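PDB 5UZ8: cadherin-23 from Mus musculus, which probably serves as a calcium-dependent adhesion protein in hearing, its chain of extracellular cadherin repeats forming part of filaments that carry force in mechanotransduction. Local coordinates for residues S120-V125 and Q208-V213; V125-A130 and S176-K181; T133-V138 and I171-S176. All blocks are in the same frame, centred on the assembly; numbering follows the deposited sequence.

Contact 1: S120-V125 and Q208-V213; sequences SYQEAV and QVVIRV
Q122 and R212 make the polar side-chain link between two parallel neighbours, strand 121-126 at the edge of its sheet and strand 204-214 beside it. The second half of the split first strand thus runs parallel to the last, as in cadherin repeats. The R212 chain, extended from CG to NE, brings NE to Q122 OE1 at 2.9 Å. The bond is bent, with 140° at the hydrogen, and NE sits above the amide's carbonyl plane while OE1 stays near the guanidinium plane. A water accepts from Q122 NE2 and, weakly, from R212 NH2, spanning the same pair.

Five backbone hydrogen bonds join the strands, running from Y121 N to Q208 O (3.1 Å) through to V125 N to R212 O (2.9 Å). Each of the accepting carbonyls also receives a CA-H...O contact, as where Q122 CA lies 3.2 Å from V210 O.

Apolar contacts divide between the two faces. On the face with Q122, its CG, anti to the backbone N (chi1 177°), runs beside V210 and meets V210 CB at 3.8 Å. V210 CG1 in turn lies over one face of the R212 guanidinium, toward its rim. On the reverse face, V125 CG2 packs on I211 CG2 at 3.9 Å and Y121 CB on V209 CG2 at 4.2 Å, the Y121 ring continuing to L136 and V138 of the opposing sheet.

The main chain thus fixes the register; V125, I211, Y121 and V209 pack on the inner face, while V210 and the Q122 chain flank a direct amide-guanidinium bond, and a weaker water link, on the outer.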
loop_
_atom_site.group_PDB
_atom_site.type_symbol
_atom_site.label_atom_id
_atom_site.label_comp_id
_atom_site.label_asym_id
_atom_site.label_seq_id
_atom_site.Cartn_x
_atom_site.Cartn_y
_atom_site.Cartn_z
ATOM N N SER A 120 7.266 -0.865 -1.713
ATOM C CA SER A 120 6.261 -1.904 -1.755
ATOM C C SER A 120 6.198 -2.548 -0.389
ATOM O O SER A 120 7.009 -2.240 0.501
ATOM C CB SER A 120 6.501 -2.934 -2.884
ATOM O OG SER A 120 7.400 -3.972 -2.545
ATOM N N TYR A 121 5.141 -3.331 -0.179
ATOM C CA TYR A 121 4.906 -4.006 1.111
ATOM C C TYR A 121 4.648 -5.447 0.840
ATOM O O TYR A 121 4.117 -5.788 -0.225
ATOM C CB TYR A 121 3.728 -3.392 1.839
ATOM C CG TYR A 121 3.964 -1.949 2.282
ATOM C CD1 TYR A 121 3.676 -0.894 1.430
ATOM C CD2 TYR A 121 4.455 -1.652 3.564
ATOM C CE1 TYR A 121 3.865 0.428 1.827
ATOM C CE2 TYR A 121 4.645 -0.324 3.987
ATOM C CZ TYR A 121 4.346 0.699 3.112
ATOM O OH TYR A 121 4.538 2.004 3.477
ATOM N N GLN A 122 5.012 -6.311 1.780
ATOM C CA GLN A 122 4.740 -7.739 1.630
ATOM C C GLN A 122 4.669 -8.425 2.987
ATOM O O GLN A 122 5.471 -8.114 3.886
ATOM C CB GLN A 122 5.802 -8.425 0.771
ATOM C CG GLN A 122 5.597 -9.946 0.659
ATOM C CD GLN A 122 6.412 -10.586 -0.454
ATOM O OE1 GLN A 122 6.556 -11.836 -0.523
ATOM N NE2 GLN A 122 6.937 -9.747 -1.346
ATOM N N GLU A 123 3.690 -9.314 3.131
ATOM C CA GLU A 123 3.638 -10.217 4.281
ATOM C C GLU A 123 3.170 -11.584 3.836
ATOM O O GLU A 123 2.517 -11.705 2.800
ATOM C CB GLU A 123 2.678 -9.731 5.355
ATOM C CG GLU A 123 3.049 -8.455 6.066
ATOM C CD GLU A 123 4.298 -8.523 6.913
ATOM O OE1 GLU A 123 4.741 -9.640 7.310
ATOM O OE2 GLU A 123 4.838 -7.394 7.155
ATOM N N ALA A 124 3.486 -12.586 4.642
ATOM C CA ALA A 124 2.997 -13.944 4.427
ATOM C C ALA A 124 2.144 -14.309 5.609
ATOM O O ALA A 124 2.538 -14.052 6.774
ATOM C CB ALA A 124 4.153 -14.923 4.308
ATOM N N VAL A 125 1.004 -14.922 5.346
ATOM C CA VAL A 125 0.088 -15.322 6.398
ATOM C C VAL A 125 -0.387 -16.716 6.114
ATOM O O VAL A 125 -0.525 -17.074 4.958
ATOM C CB VAL A 125 -1.122 -14.379 6.541
ATOM C CG1 VAL A 125 -0.650 -12.970 6.942
ATOM C CG2 VAL A 125 -1.971 -14.327 5.280
ATOM N N GLN A 208 2.048 -1.150 -4.234
ATOM C CA GLN A 208 1.608 -2.539 -4.298
ATOM C C GLN A 208 1.906 -3.252 -2.984
ATOM O O GLN A 208 2.969 -3.052 -2.369
ATOM C CB GLN A 208 2.212 -3.306 -5.470
ATOM C CG GLN A 208 1.960 -2.703 -6.827
ATOM C CD GLN A 208 0.503 -2.695 -7.197
ATOM O OE1 GLN A 208 -0.167 -1.621 -7.204
ATOM N NE2 GLN A 208 -0.016 -3.862 -7.473
ATOM N N VAL A 209 0.936 -4.052 -2.559
ATOM C CA VAL A 209 1.002 -4.855 -1.333
ATOM C C VAL A 209 0.792 -6.323 -1.678
ATOM O O VAL A 209 -0.275 -6.669 -2.195
ATOM C CB VAL A 209 -0.081 -4.422 -0.339
ATOM C CG1 VAL A 209 0.042 -5.252 0.955
ATOM C CG2 VAL A 209 0.045 -2.929 -0.058
ATOM N N VAL A 210 1.804 -7.163 -1.427
ATOM C CA VAL A 210 1.753 -8.581 -1.665
ATOM C C VAL A 210 1.381 -9.296 -0.372
ATOM O O VAL A 210 2.012 -9.097 0.680
ATOM C CB VAL A 210 3.107 -9.150 -2.156
ATOM C CG1 VAL A 210 3.032 -10.664 -2.343
ATOM C CG2 VAL A 210 3.519 -8.492 -3.455
ATOM N N ILE A 211 0.397 -10.173 -0.451
ATOM C CA ILE A 211 0.079 -11.059 0.662
ATOM C C ILE A 211 0.189 -12.478 0.140
ATOM O O ILE A 211 -0.603 -12.903 -0.712
ATOM C CB ILE A 211 -1.314 -10.797 1.261
ATOM C CG1 ILE A 211 -1.323 -9.446 1.965
ATOM C CG2 ILE A 211 -1.679 -11.888 2.283
ATOM C CD1 ILE A 211 -2.694 -8.822 2.150
ATOM N N ARG A 212 1.179 -13.206 0.638
ATOM C CA ARG A 212 1.389 -14.594 0.236
ATOM C C ARG A 212 0.729 -15.484 1.274
ATOM O O ARG A 212 0.851 -15.247 2.475
ATOM C CB ARG A 212 2.859 -14.914 0.059
ATOM C CG ARG A 212 3.504 -14.034 -1.005
ATOM C CD ARG A 212 4.844 -14.564 -1.515
ATOM N NE ARG A 212 5.394 -13.626 -2.469
ATOM C CZ ARG A 212 5.032 -13.523 -3.748
ATOM N NH1 ARG A 212 4.156 -14.369 -4.303
ATOM N NH2 ARG A 212 5.583 -12.566 -4.485
ATOM N N VAL A 213 -0.002 -16.489 0.800
ATOM C CA VAL A 213 -0.836 -17.308 1.667
ATOM C C VAL A 213 -0.136 -18.640 1.840
ATOM O O VAL A 213 0.052 -19.379 0.877
ATOM C CB VAL A 213 -2.222 -17.509 1.054
ATOM C CG1 VAL A 213 -3.118 -18.328 1.980
ATOM C CG2 VAL A 213 -2.846 -16.164 0.768
HETATM O O HOH W 1 8.697 -11.238 -3.687
#

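Contact 2: V125-A130 and S176-K181; sequences VFEDIA and SLDREK. With CA (calcium ion), chain G; CA (calcium ion), chain F; GSH (glutathione), chain L.
The carboxylates of E127 and E180, their planes 38° apart, share two calcium ions in the canonical cadherin linker site, where the D178-R179-E180 signature meets the glutamate just after strand 121-126. Each E127 oxygen has its own ion: OE1 binds one calcium at 2.4 Å and OE2 the other at 2.3 Å. E180 OE2 bridges both, and E180 OE1 adds a second bond to the ion held by E127 OE2. Above the E127 plane, R179 N donates to OE1 at 2.9 Å, a backbone grip that probably helps fix the carboxylate's rotation. The guanidinium of R179 folds back onto E180 in a salt bridge, NH2 to OE1.

D178 OD1 joins E127 OE1 and E180 OE2 on the first calcium and also accepts from E180 N, forming an Asx turn. D178 OD2 uses its anti lone pair for K181 NZ and also accepts from N3 of the bound glutathione, whose OE1 is a further ligand of that ion. D218 from the linker and a water complete this site, while D215, V216, D218 and D251 complete the second, so the metals join successive repeats.

Away from the ions, at L177, the contact becomes apolar, with L177 CD1 resting 3.8 Å from I129 CG2 and 4.0 Å from V125 CG2. Another water donates to E127 O and I129 O, each at 2.7 Å, and accepts from L177 N.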
loop_
_atom_site.group_PDB
_atom_site.type_symbol
_atom_site.label_atom_id
_atom_site.label_comp_id
_atom_site.label_asym_id
_atom_site.label_seq_id
_atom_site.Cartn_x
_atom_site.Cartn_y
_atom_site.Cartn_z
ATOM N N VAL A 125 1.004 -14.922 5.346
ATOM C CA VAL A 125 0.088 -15.322 6.398
ATOM C C VAL A 125 -0.387 -16.716 6.114
ATOM O O VAL A 125 -0.525 -17.074 4.958
ATOM C CB VAL A 125 -1.122 -14.379 6.541
ATOM C CG1 VAL A 125 -0.650 -12.970 6.942
ATOM C CG2 VAL A 125 -1.971 -14.327 5.280
ATOM N N PHE A 126 -0.693 -17.474 7.156
ATOM C CA PHE A 126 -1.270 -18.803 6.971
ATOM C C PHE A 126 -2.726 -18.676 6.534
ATOM O O PHE A 126 -3.430 -17.757 6.925
ATOM C CB PHE A 126 -1.128 -19.663 8.227
ATOM C CG PHE A 126 0.279 -20.163 8.459
ATOM C CD1 PHE A 126 0.754 -21.284 7.787
ATOM C CD2 PHE A 126 1.134 -19.499 9.335
ATOM C CE1 PHE A 126 2.056 -21.738 7.982
ATOM C CE2 PHE A 126 2.443 -19.941 9.529
ATOM C CZ PHE A 126 2.901 -21.058 8.861
ATOM N N GLU A 127 -3.155 -19.601 5.690
ATOM C CA GLU A 127 -4.508 -19.608 5.159
ATOM C C GLU A 127 -5.599 -19.707 6.213
ATOM O O GLU A 127 -6.749 -19.312 5.943
ATOM C CB GLU A 127 -4.669 -20.707 4.085
ATOM C CG GLU A 127 -4.488 -22.135 4.577
ATOM C CD GLU A 127 -4.823 -23.152 3.506
ATOM O OE1 GLU A 127 -5.855 -22.959 2.822
ATOM O OE2 GLU A 127 -4.028 -24.105 3.282
ATOM N N ASP A 128 -5.255 -20.154 7.422
ATOM C CA ASP A 128 -6.238 -20.212 8.510
ATOM C C ASP A 128 -6.250 -18.957 9.402
ATOM O O ASP A 128 -6.840 -18.957 10.487
ATOM C CB ASP A 128 -6.077 -21.499 9.333
ATOM C CG ASP A 128 -4.753 -21.588 10.044
ATOM O OD1 ASP A 128 -3.880 -20.723 9.813
ATOM O OD2 ASP A 128 -4.575 -22.544 10.848
ATOM N N ILE A 129 -5.564 -17.903 8.975
ATOM C CA ILE A 129 -5.557 -16.630 9.704
ATOM C C ILE A 129 -6.988 -16.158 10.004
ATOM O O ILE A 129 -7.862 -16.227 9.136
ATOM C CB ILE A 129 -4.809 -15.551 8.911
ATOM C CG1 ILE A 129 -4.682 -14.266 9.713
ATOM C CG2 ILE A 129 -5.474 -15.293 7.553
ATOM C CD1 ILE A 129 -3.671 -13.316 9.100
ATOM N N ALA A 130 -7.214 -15.680 11.220
ATOM C CA ALA A 130 -8.558 -15.303 11.660
ATOM C C ALA A 130 -9.067 -14.053 10.941
ATOM O O ALA A 130 -8.318 -13.093 10.764
ATOM C CB ALA A 130 -8.593 -15.095 13.166
ATOM N N SER A 176 -12.422 -15.255 5.051
ATOM C CA SER A 176 -11.426 -16.313 5.228
ATOM C C SER A 176 -10.668 -16.623 3.925
ATOM O O SER A 176 -11.213 -16.534 2.818
ATOM C CB SER A 176 -12.072 -17.579 5.796
ATOM O OG SER A 176 -13.067 -18.039 4.935
ATOM N N LEU A 177 -9.398 -16.940 4.083
ATOM C CA LEU A 177 -8.530 -17.255 2.987
ATOM C C LEU A 177 -8.533 -18.767 2.754
ATOM O O LEU A 177 -8.955 -19.542 3.598
ATOM C CB LEU A 177 -7.117 -16.750 3.296
ATOM C CG LEU A 177 -7.063 -15.240 3.604
ATOM C CD1 LEU A 177 -5.625 -14.766 3.765
ATOM C CD2 LEU A 177 -7.785 -14.368 2.576
ATOM N N ASP A 178 -8.064 -19.141 1.570
ATOM C CA ASP A 178 -7.907 -20.531 1.161
ATOM C C ASP A 178 -6.783 -20.580 0.168
ATOM O O ASP A 178 -6.939 -20.183 -1.001
ATOM C CB ASP A 178 -9.223 -21.057 0.581
ATOM C CG ASP A 178 -9.155 -22.523 0.166
ATOM O OD1 ASP A 178 -8.086 -23.169 0.353
ATOM O OD2 ASP A 178 -10.176 -23.020 -0.364
ATOM N N ARG A 179 -5.629 -21.084 0.602
ATOM C CA ARG A 179 -4.498 -21.205 -0.330
ATOM C C ARG A 179 -4.831 -21.958 -1.624
ATOM O O ARG A 179 -4.297 -21.659 -2.712
ATOM C CB ARG A 179 -3.316 -21.873 0.334
ATOM C CG ARG A 179 -2.029 -21.659 -0.465
ATOM C CD ARG A 179 -1.002 -22.710 -0.099
ATOM N NE ARG A 179 -1.491 -24.012 -0.528
ATOM C CZ ARG A 179 -1.436 -24.491 -1.769
ATOM N NH1 ARG A 179 -0.777 -23.864 -2.747
ATOM N NH2 ARG A 179 -1.980 -25.674 -2.027
ATOM N N GLU A 180 -5.684 -22.972 -1.478
ATOM C CA GLU A 180 -6.025 -23.800 -2.598
ATOM C C GLU A 180 -6.862 -23.055 -3.682
ATOM O O GLU A 180 -6.872 -23.466 -4.846
ATOM C CB GLU A 180 -6.785 -25.027 -2.105
ATOM C CG GLU A 180 -5.921 -26.124 -1.498
ATOM C CD GLU A 180 -5.342 -25.796 -0.141
ATOM O OE1 GLU A 180 -4.105 -25.938 0.020
ATOM O OE2 GLU A 180 -6.078 -25.395 0.772
ATOM N N LYS A 181 -7.599 -22.026 -3.274
ATOM C CA LYS A 181 -8.382 -21.161 -4.176
ATOM C C LYS A 181 -7.450 -20.101 -4.784
ATOM O O LYS A 181 -7.409 -19.896 -5.980
ATOM C CB LYS A 181 -9.517 -20.440 -3.414
ATOM C CG LYS A 181 -10.785 -21.247 -3.118
ATOM C CD LYS A 181 -11.861 -20.366 -2.470
ATOM C CE LYS A 181 -12.996 -21.159 -1.807
ATOM N NZ LYS A 181 -12.576 -21.772 -0.526
HETATM CA CA CA G . -7.531 -24.500 2.223
HETATM CA CA CA F . -4.001 -26.237 2.384
HETATM N N1 GSH L . -14.418 -24.454 3.048
HETATM C CA1 GSH L . -13.201 -24.685 3.811
HETATM C C1 GSH L . -12.536 -23.357 4.086
HETATM O O11 GSH L . -13.055 -22.332 3.586
HETATM O O12 GSH L . -11.484 -23.353 4.771
HETATM C CB1 GSH L . -12.232 -25.616 3.056
HETATM C CG1 GSH L . -11.734 -25.000 1.749
HETATM C CD1 GSH L . -10.573 -25.787 1.187
HETATM O OE1 GSH L . -9.465 -25.761 1.716
HETATM N N2 GSH L . -10.825 -26.458 0.069
HETATM C CA2 GSH L . -9.791 -27.103 -0.715
HETATM C C2 GSH L . -9.791 -26.610 -2.133
HETATM O O2 GSH L . -9.393 -27.350 -3.015
HETATM C CB2 GSH L . -9.986 -28.618 -0.650
HETATM S SG2 GSH L . -9.768 -29.153 1.056
HETATM N N3 GSH L . -10.168 -25.340 -2.331
HETATM C CA3 GSH L . -10.143 -24.693 -3.629
HETATM C C3 GSH L . -11.522 -24.281 -4.104
HETATM O O31 GSH L . -11.600 -23.807 -5.260
HETATM O O32 GSH L . -12.513 -24.384 -3.334
HETATM O O HOH W 2 -8.520 -17.483 6.824
HETATM O O HOH W 3 -9.060 -22.975 3.386
#

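Contact 3: T133-V138 and I171-S176; sequences TVILRV and ISVLSS
I135 and L136 both face I171 across two antiparallel strands, the arrangement of a classic beta bulge. It interrupts strand 134-141 where that strand pairs with strand 170-173 in one of the two sheets of the cadherin beta sandwich. V134 and S172 form a non-hydrogen-bonded pair, and the register has slipped by one residue when L136 and I171 form a hydrogen-bonded pair. The helix-like backbone of I135 (phi -95°, psi -46°) accommodates the additional residue.

The side chain of I135 shows what the bulge does. Its CB lies 3.6 Å from I171 O, the carbonyl that its own backbone N reaches at 2.8 Å. CG1 is anti to the carbonyl carbon (chi1 -67°), which places it 4.1 Å from V173 CG2. At the tip, CD1 closes on that same methyl at 3.7 Å, the two side chains slanting past each other. The CG2 branch turns to V125 of the facing sheet, while I129 and F162 also pack against the residue.

I171 packs on that same inward side, next to L136. The two lie side by side, I171 CB 4.0 Å from L136 CD2, and I171 CD1 continues to V138 CG1, also at 4.0 Å. V209 in the opposing sheet covers I171 as well, placing it in the sandwich interior.

Two further backbone bonds frame the bulge: I171 N to L136 O at 2.8 Å, almost straight, and V173 N to T133 O at 3.0 Å. The polar groups joining the segments thus belong to the main chain. Pairing rests on short, nearly straight hydrogen bonds between backbone N-H and C=O groups, and the bulge turns I135 and L136 both into the hydrophobic core.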
loop_
_atom_site.group_PDB
_atom_site.type_symbol
_atom_site.label_atom_id
_atom_site.label_comp_id
_atom_site.label_asym_id
_atom_site.label_seq_id
_atom_site.Cartn_x
_atom_site.Cartn_y
_atom_site.Cartn_z
ATOM N N THR A 133 -7.905 -10.080 11.482
ATOM C CA THR A 133 -6.535 -9.959 11.877
ATOM C C THR A 133 -5.865 -8.895 11.012
ATOM O O THR A 133 -6.046 -8.874 9.800
ATOM C CB THR A 133 -5.791 -11.296 11.711
ATOM O OG1 THR A 133 -6.469 -12.317 12.457
ATOM C CG2 THR A 133 -4.341 -11.176 12.191
ATOM N N VAL A 134 -5.126 -7.987 11.647
ATOM C CA VAL A 134 -4.346 -7.025 10.902
ATOM C C VAL A 134 -3.090 -7.720 10.400
ATOM O O VAL A 134 -2.366 -8.361 11.174
ATOM C CB VAL A 134 -3.926 -5.823 11.780
ATOM C CG1 VAL A 134 -2.981 -4.908 11.015
ATOM C CG2 VAL A 134 -5.164 -5.065 12.232
ATOM N N ILE A 135 -2.824 -7.563 9.128
ATOM C CA ILE A 135 -1.682 -8.212 8.477
ATOM C C ILE A 135 -0.463 -7.296 8.417
ATOM O O ILE A 135 0.653 -7.732 8.686
ATOM C CB ILE A 135 -2.052 -8.673 7.078
ATOM C CG1 ILE A 135 -3.081 -9.792 7.188
ATOM C CG2 ILE A 135 -0.833 -9.212 6.352
ATOM C CD1 ILE A 135 -3.669 -10.168 5.864
ATOM N N LEU A 136 -0.682 -6.048 8.010
ATOM C CA LEU A 136 0.393 -5.061 7.960
ATOM C C LEU A 136 -0.217 -3.663 7.946
ATOM O O LEU A 136 -1.415 -3.506 7.739
ATOM C CB LEU A 136 1.225 -5.246 6.686
ATOM C CG LEU A 136 0.448 -4.751 5.461
ATOM C CD1 LEU A 136 1.282 -3.903 4.539
ATOM C CD2 LEU A 136 -0.254 -5.885 4.764
ATOM N N ARG A 137 0.630 -2.673 8.173
ATOM C CA ARG A 137 0.223 -1.285 8.113
ATOM C C ARG A 137 1.049 -0.586 7.032
ATOM O O ARG A 137 2.261 -0.694 7.021
ATOM C CB ARG A 137 0.470 -0.640 9.477
ATOM C CG ARG A 137 -0.012 0.797 9.613
ATOM C CD ARG A 137 0.100 1.232 11.072
ATOM N NE ARG A 137 -1.131 1.033 11.816
ATOM C CZ ARG A 137 -1.216 0.828 13.129
ATOM N NH1 ARG A 137 -2.411 0.700 13.704
ATOM N NH2 ARG A 137 -0.114 0.742 13.874
ATOM N N VAL A 138 0.380 0.117 6.130
ATOM C CA VAL A 138 1.029 0.979 5.164
ATOM C C VAL A 138 0.989 2.408 5.695
ATOM O O VAL A 138 0.022 2.801 6.357
ATOM C CB VAL A 138 0.397 0.874 3.772
ATOM C CG1 VAL A 138 0.423 -0.578 3.306
ATOM C CG2 VAL A 138 -0.998 1.468 3.703
ATOM N N ILE A 171 -4.129 -2.990 7.045
ATOM C CA ILE A 171 -4.779 -3.918 6.122
ATOM C C ILE A 171 -5.121 -5.188 6.898
ATOM O O ILE A 171 -4.215 -5.795 7.521
ATOM C CB ILE A 171 -3.893 -4.213 4.920
ATOM C CG1 ILE A 171 -3.683 -2.913 4.117
ATOM C CG2 ILE A 171 -4.544 -5.273 4.022
ATOM C CD1 ILE A 171 -2.712 -3.016 2.947
ATOM N N SER A 172 -6.406 -5.552 6.864
ATOM C CA SER A 172 -6.915 -6.679 7.650
ATOM C C SER A 172 -7.610 -7.722 6.783
ATOM O O SER A 172 -8.022 -7.449 5.664
ATOM C CB SER A 172 -7.868 -6.213 8.744
ATOM O OG SER A 172 -9.002 -5.545 8.213
ATOM N N VAL A 173 -7.746 -8.912 7.341
ATOM C CA VAL A 173 -8.462 -10.004 6.693
ATOM C C VAL A 173 -9.947 -9.721 6.806
ATOM O O VAL A 173 -10.471 -9.613 7.907
ATOM C CB VAL A 173 -8.176 -11.349 7.364
ATOM C CG1 VAL A 173 -8.964 -12.467 6.662
ATOM C CG2 VAL A 173 -6.686 -11.649 7.311
ATOM N N LEU A 174 -10.631 -9.638 5.670
ATOM C CA LEU A 174 -12.074 -9.317 5.648
ATOM C C LEU A 174 -12.941 -10.591 5.557
ATOM O O LEU A 174 -14.066 -10.633 6.053
ATOM C CB LEU A 174 -12.344 -8.343 4.490
ATOM C CG LEU A 174 -13.790 -7.892 4.228
ATOM C CD1 LEU A 174 -14.347 -7.071 5.394
ATOM C CD2 LEU A 174 -13.861 -7.124 2.914
ATOM N N SER A 175 -12.438 -11.616 4.886
ATOM C CA SER A 175 -13.082 -12.919 4.896
ATOM C C SER A 175 -12.032 -14.026 4.756
ATOM O O SER A 175 -10.889 -13.778 4.400
ATOM C CB SER A 175 -14.087 -13.027 3.765
ATOM O OG SER A 175 -13.368 -12.793 2.572
ATOM N N SER A 176 -12.422 -15.255 5.051
ATOM C CA SER A 176 -11.426 -16.313 5.228
ATOM C C SER A 176 -10.668 -16.623 3.925
ATOM O O SER A 176 -11.213 -16.534 2.818
ATOM C CB SER A 176 -12.072 -17.579 5.796
ATOM O OG SER A 176 -13.067 -18.039 4.935
#

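From the N terminus, the chain of this repeat lays down the first segments of contacts 1, 2 and 3 in turn, then returns to them in reverse order. Contact 3 closes the innermost loop at 171-176, contact 2 the next at 176-181, and contact 1 the outermost at 208-213. The three are therefore concentric and none cross. V125 belongs to contacts 1 and 2, S176 to the segments of 2 and 3. Contact 1 pairs two strands of one sheet of the sandwich and contact 3 two of the other, with E123 packing on I135 between them. Contact 2 ties the calcium-binding end together, where V213 reaches E127 and I129 reaches V173.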